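PDB 3LNL: GTP cyclohydrolase 1 type 2 homolog from Staphylococcus aureus subsp. aureus, which is of unknown function but assembles into a toroid-shaped homohexamer of the NIF3 family and binds a pair of zinc ions in each subunit. Local coordinates for residues B[66-71]-B[104-109]; B[115-118]-B[124-127]; B[329-334]-B[361-366]. The protein carries 2 engineered substitutions. All blocks are in the same frame, centred on the assembly; numbering follows the deposited sequence.

Contact 1 (B[66-71]-B[104-109]). With ZN (zinc ion), chain G; ZN (zinc ion), chain F.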
ATOM      1  N   ILE B  66      28.119 -11.026  21.984  1.00 11.39           N
ATOM      2  CA  ILE B  66      26.831 -11.462  21.482  1.00 11.98           C
ATOM      3  C   ILE B  66      25.701 -10.783  22.299  1.00 12.84           C
ATOM      4  O   ILE B  66      25.545 -11.037  23.503  1.00 12.07           O
ATOM      5  CB  ILE B  66      26.642 -12.981  21.595  1.00 11.47           C
ATOM      6  CG1 ILE B  66      27.729 -13.744  20.850  1.00 12.61           C
ATOM      7  CG2 ILE B  66      25.215 -13.355  20.972  1.00  9.79           C
ATOM      8  CD1 ILE B  66      27.681 -15.272  21.046  1.00 14.24           C
ATOM      9  N   SER B  67      24.919  -9.932  21.645  1.00 12.95           N
ATOM     10  CA  SER B  67      23.822  -9.258  22.297  1.00 13.46           C
ATOM     11  C   SER B  67      22.510  -9.853  21.811  1.00 13.31           C
ATOM     12  O   SER B  67      22.471 -10.511  20.769  1.00 14.59           O
ATOM     13  CB  SER B  67      23.860  -7.733  22.026  1.00 13.39           C
ATOM     14  OG  SER B  67      23.511  -7.437  20.661  1.00 14.06           O
ATOM     15  N   HIS B  68      21.451  -9.648  22.594  1.00 12.94           N
ATOM     16  CA  HIS B  68      20.120  -9.981  22.155  1.00 13.30           C
ATOM     17  C   HIS B  68      19.611  -8.888  21.209  1.00 12.33           C
ATOM     18  O   HIS B  68      19.278  -9.154  20.056  1.00 13.54           O
ATOM     19  CB  HIS B  68      19.173 -10.142  23.335  1.00 13.37           C
ATOM     20  CG  HIS B  68      17.792 -10.552  22.952  1.00 12.48           C
ATOM     21  ND1 HIS B  68      17.536 -11.538  22.028  1.00 12.13           N
ATOM     22  CD2 HIS B  68      16.585 -10.106  23.366  1.00 15.46           C
ATOM     23  CE1 HIS B  68      16.231 -11.723  21.940  1.00 15.27           C
ATOM     24  NE2 HIS B  68      15.621 -10.786  22.650  1.00 15.16           N
ATOM     25  N   HIS B  69      19.622  -7.650  21.674  1.00 11.53           N
ATOM     26  CA  HIS B  69      19.103  -6.561  20.884  1.00 11.31           C
ATOM     27  C   HIS B  69      20.158  -6.138  19.853  1.00 11.77           C
ATOM     28  O   HIS B  69      21.338  -6.002  20.197  1.00 12.49           O
ATOM     29  CB  HIS B  69      18.713  -5.391  21.744  1.00 11.12           C
ATOM     30  CG  HIS B  69      17.511  -5.650  22.608  1.00 10.43           C
ATOM     31  ND1 HIS B  69      17.329  -5.024  23.824  1.00 10.66           N
ATOM     32  CD2 HIS B  69      16.454  -6.469  22.443  1.00 10.84           C
ATOM     33  CE1 HIS B  69      16.194  -5.441  24.359  1.00 13.94           C
ATOM     34  NE2 HIS B  69      15.600  -6.255  23.506  1.00 14.67           N
ATOM     35  N   PRO B  70      19.741  -5.893  18.622  1.00 12.22           N
ATOM     36  CA  PRO B  70      20.691  -5.516  17.577  1.00 13.20           C
ATOM     37  C   PRO B  70      21.069  -4.041  17.733  1.00 14.33           C
ATOM     38  O   PRO B  70      20.225  -3.153  17.740  1.00 14.46           O
ATOM     39  CB  PRO B  70      19.907  -5.795  16.274  1.00 13.18           C
ATOM     40  CG  PRO B  70      18.510  -5.718  16.649  1.00 15.48           C
ATOM     41  CD  PRO B  70      18.397  -6.107  18.080  1.00 12.47           C
ATOM     42  N   LEU B  71      22.359  -3.762  17.849  1.00 16.05           N
ATOM     43  CA  LEU B  71      22.815  -2.406  18.048  1.00 15.89           C
ATOM     44  C   LEU B  71      22.493  -1.576  16.801  1.00 17.56           C
ATOM     45  O   LEU B  71      22.254  -0.365  16.900  1.00 17.00           O
ATOM     46  CB  LEU B  71      24.311  -2.409  18.299  1.00 15.22           C
ATOM     47  CG  LEU B  71      25.034  -1.091  18.557  1.00 14.37           C
ATOM     48  CD1 LEU B  71      24.454  -0.382  19.829  1.00 13.40           C
ATOM     49  CD2 LEU B  71      26.540  -1.305  18.658  1.00  9.42           C
ATOM     50  N   ASN B 104      15.492 -14.717  16.607  1.00 12.62           N
ATOM     51  CA  ASN B 104      15.848 -16.154  16.658  1.00 12.65           C
ATOM     52  C   ASN B 104      15.982 -16.724  18.074  1.00 11.70           C
ATOM     53  O   ASN B 104      15.573 -17.855  18.351  1.00 11.13           O
ATOM     54  CB  ASN B 104      17.048 -16.554  15.742  1.00 12.74           C
ATOM     55  CG  ASN B 104      18.291 -15.728  15.987  1.00 15.50           C
ATOM     56  OD1 ASN B 104      18.216 -14.507  16.251  1.00 13.23           O
ATOM     57  ND2 ASN B 104      19.463 -16.398  15.939  1.00 10.86           N
ATOM     58  N   LEU B 105      16.493 -15.934  18.996  1.00 11.90           N
ATOM     59  CA  LEU B 105      16.569 -16.386  20.386  1.00 12.11           C
ATOM     60  C   LEU B 105      15.232 -16.247  21.118  1.00 12.35           C
ATOM     61  O   LEU B 105      14.973 -17.029  22.021  1.00 13.39           O
ATOM     62  CB  LEU B 105      17.680 -15.629  21.123  1.00 12.47           C
ATOM     63  CG  LEU B 105      18.129 -16.212  22.452  1.00 12.06           C
ATOM     64  CD1 LEU B 105      18.925 -17.521  22.257  1.00 11.02           C
ATOM     65  CD2 LEU B 105      18.969 -15.093  23.159  1.00 12.74           C
ATOM     66  N   ASP B 106      14.389 -15.274  20.728  1.00 13.59           N
ATOM     67  CA  ASP B 106      13.027 -15.142  21.296  1.00 13.99           C
ATOM     68  C   ASP B 106      12.154 -16.350  20.992  1.00 13.53           C
ATOM     69  O   ASP B 106      11.263 -16.672  21.782  1.00 13.19           O
ATOM     70  CB  ASP B 106      12.308 -13.859  20.821  1.00 13.64           C
ATOM     71  CG  ASP B 106      12.871 -12.604  21.485  1.00 16.84           C
ATOM     72  OD1 ASP B 106      12.996 -12.661  22.743  1.00 13.00           O
ATOM     73  OD2 ASP B 106      13.173 -11.592  20.767  1.00 14.55           O
ATOM     74  N   VAL B 107      12.407 -17.012  19.860  1.00 13.31           N
ATOM     75  CA  VAL B 107      11.557 -18.099  19.409  1.00 12.07           C
ATOM     76  C   VAL B 107      12.173 -19.490  19.572  1.00 13.03           C
ATOM     77  O   VAL B 107      11.553 -20.512  19.263  1.00 12.08           O
ATOM     78  CB  VAL B 107      11.125 -17.921  17.952  1.00 13.64           C
ATOM     79  CG1 VAL B 107      10.425 -16.530  17.735  1.00 11.81           C
ATOM     80  CG2 VAL B 107      12.318 -18.200  16.967  1.00 10.58           C
ATOM     81  N   ASN B 108      13.367 -19.548  20.130  1.00 12.77           N
ATOM     82  CA  ASN B 108      14.072 -20.812  20.275  1.00 13.14           C
ATOM     83  C   ASN B 108      13.541 -21.627  21.470  1.00 14.05           C
ATOM     84  O   ASN B 108      13.312 -21.053  22.554  1.00 14.89           O
ATOM     85  CB  ASN B 108      15.533 -20.514  20.503  1.00 13.27           C
ATOM     86  CG  ASN B 108      16.379 -21.735  20.346  1.00 15.38           C
ATOM     87  OD1 ASN B 108      16.672 -22.429  21.333  1.00 13.54           O
ATOM     88  ND2 ASN B 108      16.750 -22.035  19.084  1.00 12.42           N
ATOM     89  N   PRO B 109      13.405 -22.958  21.306  1.00 14.48           N
ATOM     90  CA  PRO B 109      12.974 -23.784  22.451  1.00 14.20           C
ATOM     91  C   PRO B 109      13.827 -23.639  23.697  1.00 14.75           C
ATOM     92  O   PRO B 109      13.341 -23.920  24.784  1.00 14.67           O
ATOM     93  CB  PRO B 109      13.089 -25.227  21.941  1.00 15.72           C
ATOM     94  CG  PRO B 109      13.204 -25.145  20.412  1.00 14.73           C
ATOM     95  CD  PRO B 109      13.811 -23.778  20.138  1.00 14.77           C
TER
HETATM   96 ZN    ZN G 402      13.426 -10.503  22.795  0.50 23.93          ZN
HETATM   97 ZN    ZN F 401      13.515  -7.034  23.422  0.50 22.70          ZN
HETATM   98  O   HOH W   1      13.334  -5.591  21.714  1.00 10.50           O
HETATM   99  O   HOH W   2      11.377  -7.400  22.921  1.00 12.13           O
HETATM  100  O   HOH W   3      13.675  -8.610  21.950  1.00 12.36           O
HETATM  101  O   HOH W   4      11.386  -9.700  22.757  1.00 12.58           O
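Two different first torsions carry His68 and Asp106 to one metal: the His68 ring swings anti to its own backbone N (chi1 -177°), whereas the Asp106 carboxylate lies beside its N and anti to the carbonyl carbon (chi1 -73°). Both ends reach the zinc ion of chain G. His68 binds it through NE2 at 2.2 Å, and Asp106 is bidentate, with OD1 at 2.2 Å and OD2 at 2.3 Å from the same ion. The metal, not a hydrogen bond, accounts for the closeness of His68 NE2 to Asp106 OD2, 3.2 Å. The carboxylate meets the imidazole at its edge, with the two planes 82° apart, so the groups converge on the ion without stacking.

Because NE2 is committed to zinc, the other ring nitrogen has a different task: ND1 of His68 is hydrogen-bonded to the carbonyl of Met101, which should fix the ring's rotation. Leu105 adds an apolar neighbour, its CD2 standing 4.0 Å from His68 ND1. The next residue, His69, ligates the second zinc ion, of chain F, through NE2 at 2.2 Å, and water 3 bridges the two ions. His69 ND1 is hydrogen-bonded to OD1 of Asp48, a second-shell carboxylate that would orient the ring and probably polarise it. Ser67 OG also donates to His69 O at 2.6 Å.

Glu333 and His330 complete the protein ligands of this dinuclear centre. Strand 64-67 lies between strands 43-46 and 97-100 in the mixed sheet and leads into the two histidines; helix 103-106 follows strand 97-100 and supplies Asp106, while Met336 of helix 336-350 packs on both His68 and Leu105.

Contact 2 (B[115-118]-B[124-127])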
ATOM      1  N   MET B 115      14.014 -19.420  29.186  1.00 14.12           N
ATOM      2  CA  MET B 115      14.834 -18.865  30.270  1.00 13.54           C
ATOM      3  C   MET B 115      14.018 -18.130  31.317  1.00 13.14           C
ATOM      4  O   MET B 115      14.212 -18.331  32.527  1.00 12.42           O
ATOM      5  CB  MET B 115      15.885 -17.910  29.711  1.00 14.01           C
ATOM      6  CG  MET B 115      16.971 -18.623  28.905  1.00 15.12           C
ATOM      7  SD  MET B 115      17.884 -17.423  27.992  1.00 13.79           S
ATOM      8  CE  MET B 115      18.845 -18.450  26.835  1.00 16.44           C
ATOM      9  N   LEU B 116      13.102 -17.293  30.865  1.00 12.53           N
ATOM     10  CA  LEU B 116      12.187 -16.609  31.775  1.00 12.57           C
ATOM     11  C   LEU B 116      11.359 -17.585  32.617  1.00 12.10           C
ATOM     12  O   LEU B 116      11.313 -17.480  33.834  1.00 12.33           O
ATOM     13  CB  LEU B 116      11.286 -15.626  31.004  1.00 11.90           C
ATOM     14  CG  LEU B 116      12.002 -14.335  30.614  1.00 11.50           C
ATOM     15  CD1 LEU B 116      11.145 -13.582  29.554  1.00 11.10           C
ATOM     16  CD2 LEU B 116      12.334 -13.444  31.871  1.00  9.82           C
ATOM     17  N   ALA B 117      10.756 -18.580  31.971  1.00 12.96           N
ATOM     18  CA  ALA B 117       9.944 -19.568  32.673  1.00 13.09           C
ATOM     19  C   ALA B 117      10.744 -20.341  33.722  1.00 12.95           C
ATOM     20  O   ALA B 117      10.293 -20.517  34.874  1.00 12.99           O
ATOM     21  CB  ALA B 117       9.272 -20.538  31.666  1.00 12.16           C
ATOM     22  N   LYS B 118      11.951 -20.726  33.355  1.00 13.68           N
ATOM     23  CA  LYS B 118      12.858 -21.424  34.264  1.00 15.22           C
ATOM     24  C   LYS B 118      13.222 -20.556  35.453  1.00 14.24           C
ATOM     25  O   LYS B 118      13.134 -21.008  36.571  1.00 13.06           O
ATOM     26  CB  LYS B 118      14.117 -21.902  33.512  1.00 16.56           C
ATOM     27  CG  LYS B 118      13.885 -23.141  32.628  1.00 19.44           C
ATOM     28  CD  LYS B 118      13.609 -24.384  33.481  1.00 21.56           C
ATOM     29  CE  LYS B 118      13.629 -25.690  32.678  1.00 22.96           C
ATOM     30  NZ  LYS B 118      12.900 -26.767  33.452  1.00 21.56           N
ATOM     31  N   ASN B 124       6.318 -27.666  33.114  1.00 13.51           N
ATOM     32  CA  ASN B 124       5.574 -28.038  31.907  1.00 14.32           C
ATOM     33  C   ASN B 124       5.652 -26.966  30.837  1.00 13.43           C
ATOM     34  O   ASN B 124       4.648 -26.525  30.312  1.00 13.34           O
ATOM     35  CB  ASN B 124       4.109 -28.397  32.268  1.00 14.03           C
ATOM     36  CG  ASN B 124       4.031 -29.643  33.161  1.00 18.32           C
ATOM     37  OD1 ASN B 124       4.876 -30.531  33.065  1.00 21.49           O
ATOM     38  ND2 ASN B 124       3.039 -29.695  34.040  1.00 18.85           N
ATOM     39  N   ILE B 125       6.873 -26.509  30.569  1.00 13.66           N
ATOM     40  CA  ILE B 125       7.086 -25.366  29.728  1.00 12.73           C
ATOM     41  C   ILE B 125       7.083 -25.809  28.264  1.00 13.69           C
ATOM     42  O   ILE B 125       7.820 -26.733  27.904  1.00 13.87           O
ATOM     43  CB  ILE B 125       8.447 -24.700  30.018  1.00 13.74           C
ATOM     44  CG1 ILE B 125       8.542 -24.280  31.492  1.00 15.34           C
ATOM     45  CG2 ILE B 125       8.616 -23.422  29.146  1.00  9.26           C
ATOM     46  CD1 ILE B 125       9.958 -23.896  31.952  1.00 12.12           C
ATOM     47  N   SER B 126       6.243 -25.210  27.429  1.00 13.05           N
ATOM     48  CA  SER B 126       6.373 -25.445  26.000  1.00 14.09           C
ATOM     49  C   SER B 126       6.170 -24.209  25.153  1.00 13.27           C
ATOM     50  O   SER B 126       5.450 -23.277  25.534  1.00 11.54           O
ATOM     51  CB  SER B 126       5.469 -26.583  25.512  1.00 15.60           C
ATOM     52  OG  SER B 126       4.150 -26.306  25.700  1.00 18.43           O
ATOM     53  N   ILE B 127       6.803 -24.273  23.979  1.00 12.43           N
ATOM     54  CA  ILE B 127       6.742 -23.252  22.985  1.00 12.26           C
ATOM     55  C   ILE B 127       5.298 -23.094  22.539  1.00 11.87           C
ATOM     56  O   ILE B 127       4.579 -24.090  22.382  1.00 11.41           O
ATOM     57  CB  ILE B 127       7.649 -23.582  21.754  1.00 12.04           C
ATOM     58  CG1 ILE B 127       9.127 -23.435  22.152  1.00 13.64           C
ATOM     59  CG2 ILE B 127       7.302 -22.666  20.545  1.00  9.83           C
ATOM     60  CD1 ILE B 127       9.605 -21.949  22.387  1.00 10.98           C
TER
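Ala117 and Ile125 mark the closest backbone approach, their CA atoms 7.1 Å apart, and each directs its CB toward the opposing segment. Residues 115-118 are regular helix, and 125-127 open the long strand 125-142. Between them Asn124 takes a left-handed backbone conformation (phi 52°, psi 49°) where the chain turns a corner.

Ile125 carries the strand side of the contact. Its CG1 branch lies anti to the carbonyl carbon (chi1 -58°) and continues extended, which lays the CG1-CD1 arm alongside the methyl of Ala117, so that this methyl sits beside the terminal bond; CD1 of Ile125 and CB of Ala117 are 3.4 Å apart, tighter than ordinary van der Waals contact. The other branch stays further back, Ile125 CG2 lying 3.9 Å from Ala117 CB. Lys118 flanks Ile125 CD1 with its aliphatic stem: CG, CD and CE all pass it, the nearest being Lys118 CD, 4.0 Å from Ile125 CD1. A bend at the second torsion turns the lysine chain along this course.

Val244 of strand 240-253 touches both Ala117 and Ile125, and Ile285 of strand 279-285 also packs on Ala117, so the helix here leans on the large mixed sheet. No hydrogen bond or salt bridge joins the two segments. Cohesion between them is therefore apolar and small, centred on Ile125 CD1, with the buried alanine on one flank and the hydrocarbon part of a surface lysine on another.

Contact 3 (B[329-334]-B[361-366]). With ZN (zinc ion), chain F; ZN (zinc ion), chain G.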
ATOM      1  N   ASN B 329       8.481  -5.811  32.942  1.00 11.12           N
ATOM      2  CA  ASN B 329       9.381  -4.893  32.248  1.00 11.02           C
ATOM      3  C   ASN B 329      10.125  -5.588  31.119  1.00 12.14           C
ATOM      4  O   ASN B 329      10.369  -6.812  31.148  1.00 14.33           O
ATOM      5  CB  ASN B 329      10.307  -4.162  33.236  1.00 12.39           C
ATOM      6  CG  ASN B 329       9.521  -3.442  34.349  1.00 13.12           C
ATOM      7  OD1 ASN B 329       8.499  -2.805  34.073  1.00 13.53           O
ATOM      8  ND2 ASN B 329       9.931  -3.647  35.606  1.00 11.24           N
ATOM      9  N   HIS B 330      10.369  -4.845  30.056  1.00 11.61           N
ATOM     10  CA  HIS B 330      11.084  -5.349  28.906  1.00 11.42           C
ATOM     11  C   HIS B 330      12.486  -5.743  29.363  1.00 12.73           C
ATOM     12  O   HIS B 330      13.029  -6.767  28.889  1.00 11.65           O
ATOM     13  CB  HIS B 330      11.149  -4.217  27.899  1.00 12.67           C
ATOM     14  CG  HIS B 330      11.624  -4.570  26.523  1.00 11.18           C
ATOM     15  ND1 HIS B 330      11.040  -4.016  25.393  1.00 11.29           N
ATOM     16  CD2 HIS B 330      12.627  -5.362  26.086  1.00 11.00           C
ATOM     17  CE1 HIS B 330      11.699  -4.435  24.318  1.00 11.69           C
ATOM     18  NE2 HIS B 330      12.603  -5.326  24.700  1.00 10.60           N
ATOM     19  N   TYR B 331      13.060  -4.938  30.282  1.00 11.78           N
ATOM     20  CA  TYR B 331      14.380  -5.218  30.798  1.00 12.25           C
ATOM     21  C   TYR B 331      14.571  -6.642  31.372  1.00 13.34           C
ATOM     22  O   TYR B 331      15.712  -7.142  31.408  1.00 13.28           O
ATOM     23  CB  TYR B 331      14.857  -4.154  31.814  1.00 12.88           C
ATOM     24  CG  TYR B 331      16.306  -4.341  32.175  1.00 11.20           C
ATOM     25  CD1 TYR B 331      17.293  -4.102  31.223  1.00 10.21           C
ATOM     26  CD2 TYR B 331      16.674  -4.875  33.393  1.00 13.37           C
ATOM     27  CE1 TYR B 331      18.631  -4.370  31.476  1.00 10.85           C
ATOM     28  CE2 TYR B 331      18.018  -5.125  33.688  1.00 12.41           C
ATOM     29  CZ  TYR B 331      18.999  -4.877  32.688  1.00 12.00           C
ATOM     30  OH  TYR B 331      20.322  -5.110  32.952  1.00 12.00           O
ATOM     31  N   SER B 332      13.496  -7.315  31.782  1.00 12.71           N
ATOM     32  CA  SER B 332      13.601  -8.678  32.228  1.00 12.00           C
ATOM     33  C   SER B 332      14.116  -9.671  31.187  1.00 12.60           C
ATOM     34  O   SER B 332      14.537 -10.747  31.566  1.00 12.40           O
ATOM     35  CB  SER B 332      12.332  -9.180  32.866  1.00 11.22           C
ATOM     36  OG  SER B 332      12.089  -8.522  34.096  1.00 12.06           O
ATOM     37  N   GLU B 333      14.191  -9.289  29.919  1.00 12.01           N
ATOM     38  CA  GLU B 333      14.987 -10.075  28.963  1.00 12.19           C
ATOM     39  C   GLU B 333      16.472 -10.223  29.335  1.00 12.02           C
ATOM     40  O   GLU B 333      17.174 -11.048  28.747  1.00 12.50           O
ATOM     41  CB  GLU B 333      14.859  -9.493  27.566  1.00 11.86           C
ATOM     42  CG  GLU B 333      13.495  -9.623  26.973  1.00 12.82           C
ATOM     43  CD  GLU B 333      13.514  -9.344  25.524  1.00 12.07           C
ATOM     44  OE1 GLU B 333      13.474 -10.326  24.751  1.00 14.45           O
ATOM     45  OE2 GLU B 333      13.662  -8.164  25.154  1.00 15.07           O
ATOM     46  N   TYR B 334      16.948  -9.469  30.337  1.00 12.31           N
ATOM     47  CA  TYR B 334      18.368  -9.578  30.754  1.00 13.63           C
ATOM     48  C   TYR B 334      18.749 -10.963  31.206  1.00 12.84           C
ATOM     49  O   TYR B 334      19.932 -11.276  31.259  1.00 13.28           O
ATOM     50  CB  TYR B 334      18.728  -8.583  31.891  1.00 13.21           C
ATOM     51  CG  TYR B 334      18.279  -9.092  33.238  1.00 14.50           C
ATOM     52  CD1 TYR B 334      19.110  -9.893  33.977  1.00 14.84           C
ATOM     53  CD2 TYR B 334      16.993  -8.813  33.751  1.00 13.94           C
ATOM     54  CE1 TYR B 334      18.722 -10.429  35.205  1.00 14.88           C
ATOM     55  CE2 TYR B 334      16.596  -9.314  35.030  1.00 11.81           C
ATOM     56  CZ  TYR B 334      17.467 -10.124  35.737  1.00 15.84           C
ATOM     57  OH  TYR B 334      17.129 -10.684  36.941  1.00 13.75           O
ATOM     58  N   THR B 361      27.995  -8.294  33.452  1.00 16.45           N
ATOM     59  CA  THR B 361      27.431  -7.994  34.753  1.00 18.05           C
ATOM     60  C   THR B 361      26.809  -6.607  34.804  1.00 17.74           C
ATOM     61  O   THR B 361      26.203  -6.245  35.802  1.00 20.13           O
ATOM     62  CB  THR B 361      28.569  -8.018  35.844  1.00 18.72           C
ATOM     63  OG1 THR B 361      29.570  -7.013  35.515  1.00 19.91           O
ATOM     64  CG2 THR B 361      29.280  -9.370  35.866  1.00 21.48           C
ATOM     65  N   ILE B 362      26.970  -5.806  33.759  1.00 16.90           N
ATOM     66  CA  ILE B 362      26.478  -4.438  33.812  1.00 15.99           C
ATOM     67  C   ILE B 362      24.936  -4.391  33.741  1.00 15.52           C
ATOM     68  O   ILE B 362      24.340  -4.965  32.858  1.00 13.08           O
ATOM     69  CB  ILE B 362      27.138  -3.605  32.722  1.00 15.64           C
ATOM     70  CG1 ILE B 362      28.653  -3.503  33.053  1.00 20.48           C
ATOM     71  CG2 ILE B 362      26.489  -2.151  32.651  1.00 15.61           C
ATOM     72  CD1 ILE B 362      29.430  -3.085  31.957  1.00 20.46           C
ATOM     73  N   ASN B 363      24.299  -3.692  34.671  1.00 15.55           N
ATOM     74  CA  ASN B 363      22.893  -3.404  34.533  1.00 14.58           C
ATOM     75  C   ASN B 363      22.715  -2.255  33.538  1.00 14.23           C
ATOM     76  O   ASN B 363      23.105  -1.149  33.812  1.00 16.33           O
ATOM     77  CB  ASN B 363      22.271  -3.045  35.893  1.00 16.09           C
ATOM     78  CG  ASN B 363      20.776  -2.917  35.800  1.00 16.64           C
ATOM     79  OD1 ASN B 363      20.263  -2.271  34.875  1.00 14.19           O
ATOM     80  ND2 ASN B 363      20.043  -3.551  36.761  1.00 18.13           N
ATOM     81  N   THR B 364      22.121  -2.528  32.382  1.00 12.21           N
ATOM     82  CA  THR B 364      22.078  -1.609  31.280  1.00 11.73           C
ATOM     83  C   THR B 364      20.630  -1.081  31.170  1.00 12.14           C
ATOM     84  O   THR B 364      20.270  -0.556  30.167  1.00 12.18           O
ATOM     85  CB  THR B 364      22.438  -2.344  29.907  1.00 12.40           C
ATOM     86  OG1 THR B 364      21.610  -3.489  29.745  1.00 11.16           O
ATOM     87  CG2 THR B 364      23.893  -2.798  29.869  1.00 11.17           C
ATOM     88  N   ASP B 365      19.796  -1.260  32.204  1.00 12.43           N
ATOM     89  CA  ASP B 365      18.421  -0.799  32.152  1.00 11.89           C
ATOM     90  C   ASP B 365      18.513   0.711  32.072  1.00 12.32           C
ATOM     91  O   ASP B 365      19.166   1.302  32.912  1.00 11.68           O
ATOM     92  CB  ASP B 365      17.623  -1.183  33.385  1.00 11.50           C
ATOM     93  CG  ASP B 365      16.110  -0.963  33.205  1.00 12.50           C
ATOM     94  OD1 ASP B 365      15.693  -0.211  32.294  1.00 11.43           O
ATOM     95  OD2 ASP B 365      15.321  -1.510  34.005  1.00 13.47           O
ATOM     96  N   PRO B 366      17.896   1.336  31.058  1.00 11.71           N
ATOM     97  CA  PRO B 366      17.844   2.800  31.028  1.00 12.28           C
ATOM     98  C   PRO B 366      17.018   3.434  32.184  1.00 11.48           C
ATOM     99  O   PRO B 366      17.241   4.547  32.571  1.00 11.71           O
ATOM    100  CB  PRO B 366      17.229   3.080  29.631  1.00 11.35           C
ATOM    101  CG  PRO B 366      16.468   1.904  29.331  1.00 10.29           C
ATOM    102  CD  PRO B 366      17.341   0.777  29.818  1.00 12.69           C
TER
HETATM  103 ZN    ZN F 401      13.515  -7.034  23.422  0.50 22.70          ZN
HETATM  104 ZN    ZN G 402      13.426 -10.503  22.795  0.50 23.93          ZN
HETATM  105  O   HOH W   5      21.773  -6.315  30.928  1.00 15.49           O
HETATM  106  O   HOH W   1      13.334  -5.591  21.714  1.00 10.50           O
HETATM  107  O   HOH W   2      11.377  -7.400  22.921  1.00 12.13           O
HETATM  108  O   HOH W   3      13.675  -8.610  21.950  1.00 12.36           O
HETATM  109  O   HOH W   4      11.386  -9.700  22.757  1.00 12.58           O
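The phenolic oxygen of Tyr331 is gripped by two partners that pass the hydrogen-bond tests: the backbone N of Thr364 donates to OH at 3.2 Å (N-H...O angle 153°), and water 5 lies 2.8 Å from Tyr331 OH. The same water is 3.1 Å from Thr364 OG1 and gives a weak bond to Ile362 O, tying the phenol to the 361-366 loop a second time.

With CG anti to the backbone N (chi1 -171°), the Tyr331 ring is brought to this loop, where it is sandwiched. Asp365 CB sits over its centre in a CH-pi contact, 3.6 Å from the Tyr331 ring centroid, and the Asp365 carboxylate stacks nearly parallel to the ring, 17° from its plane. Tyr334 CB lies over the opposite face, toward the rim, while Thr364 OG1 is in plane at the edge. The loop is shaped by an Asx turn, in which Asp365 N donates to Asn363 OD1 at 2.9 Å; Asp365 OD1 in turn accepts from Phe367 N.

In sequence Tyr331 follows His330, a ligand of the chain F ion, and comes two residues before Glu333, which bridges both ions. The contact therefore combines a hydrogen-bonded hydroxyl with a ring packed on both faces, and joins the 3-10 segment that carries these zinc ligands to loop 361-366.

In the fold
Contact 1 is buried near the middle of the chain, contact 2 is partly buried, and contact 3 lies at the surface, yet contacts 1 and 3 share both zinc ions and their waters. The metal centre joins segments 66-71, 104-109 and 329-334, so coordination dominates contact 1, whereas contact 3 links its metal-binding segment to 361-366 through a tyrosine. Contact 2 lies away from the zinc site and is wholly apolar across its segments. It still meets both others: Ile127 packs against the 107-109 turn, and Leu116 against the backbone of Ser332. Helices 103-106 and 112-119, consecutive in the chain, connect contacts 1 and 2.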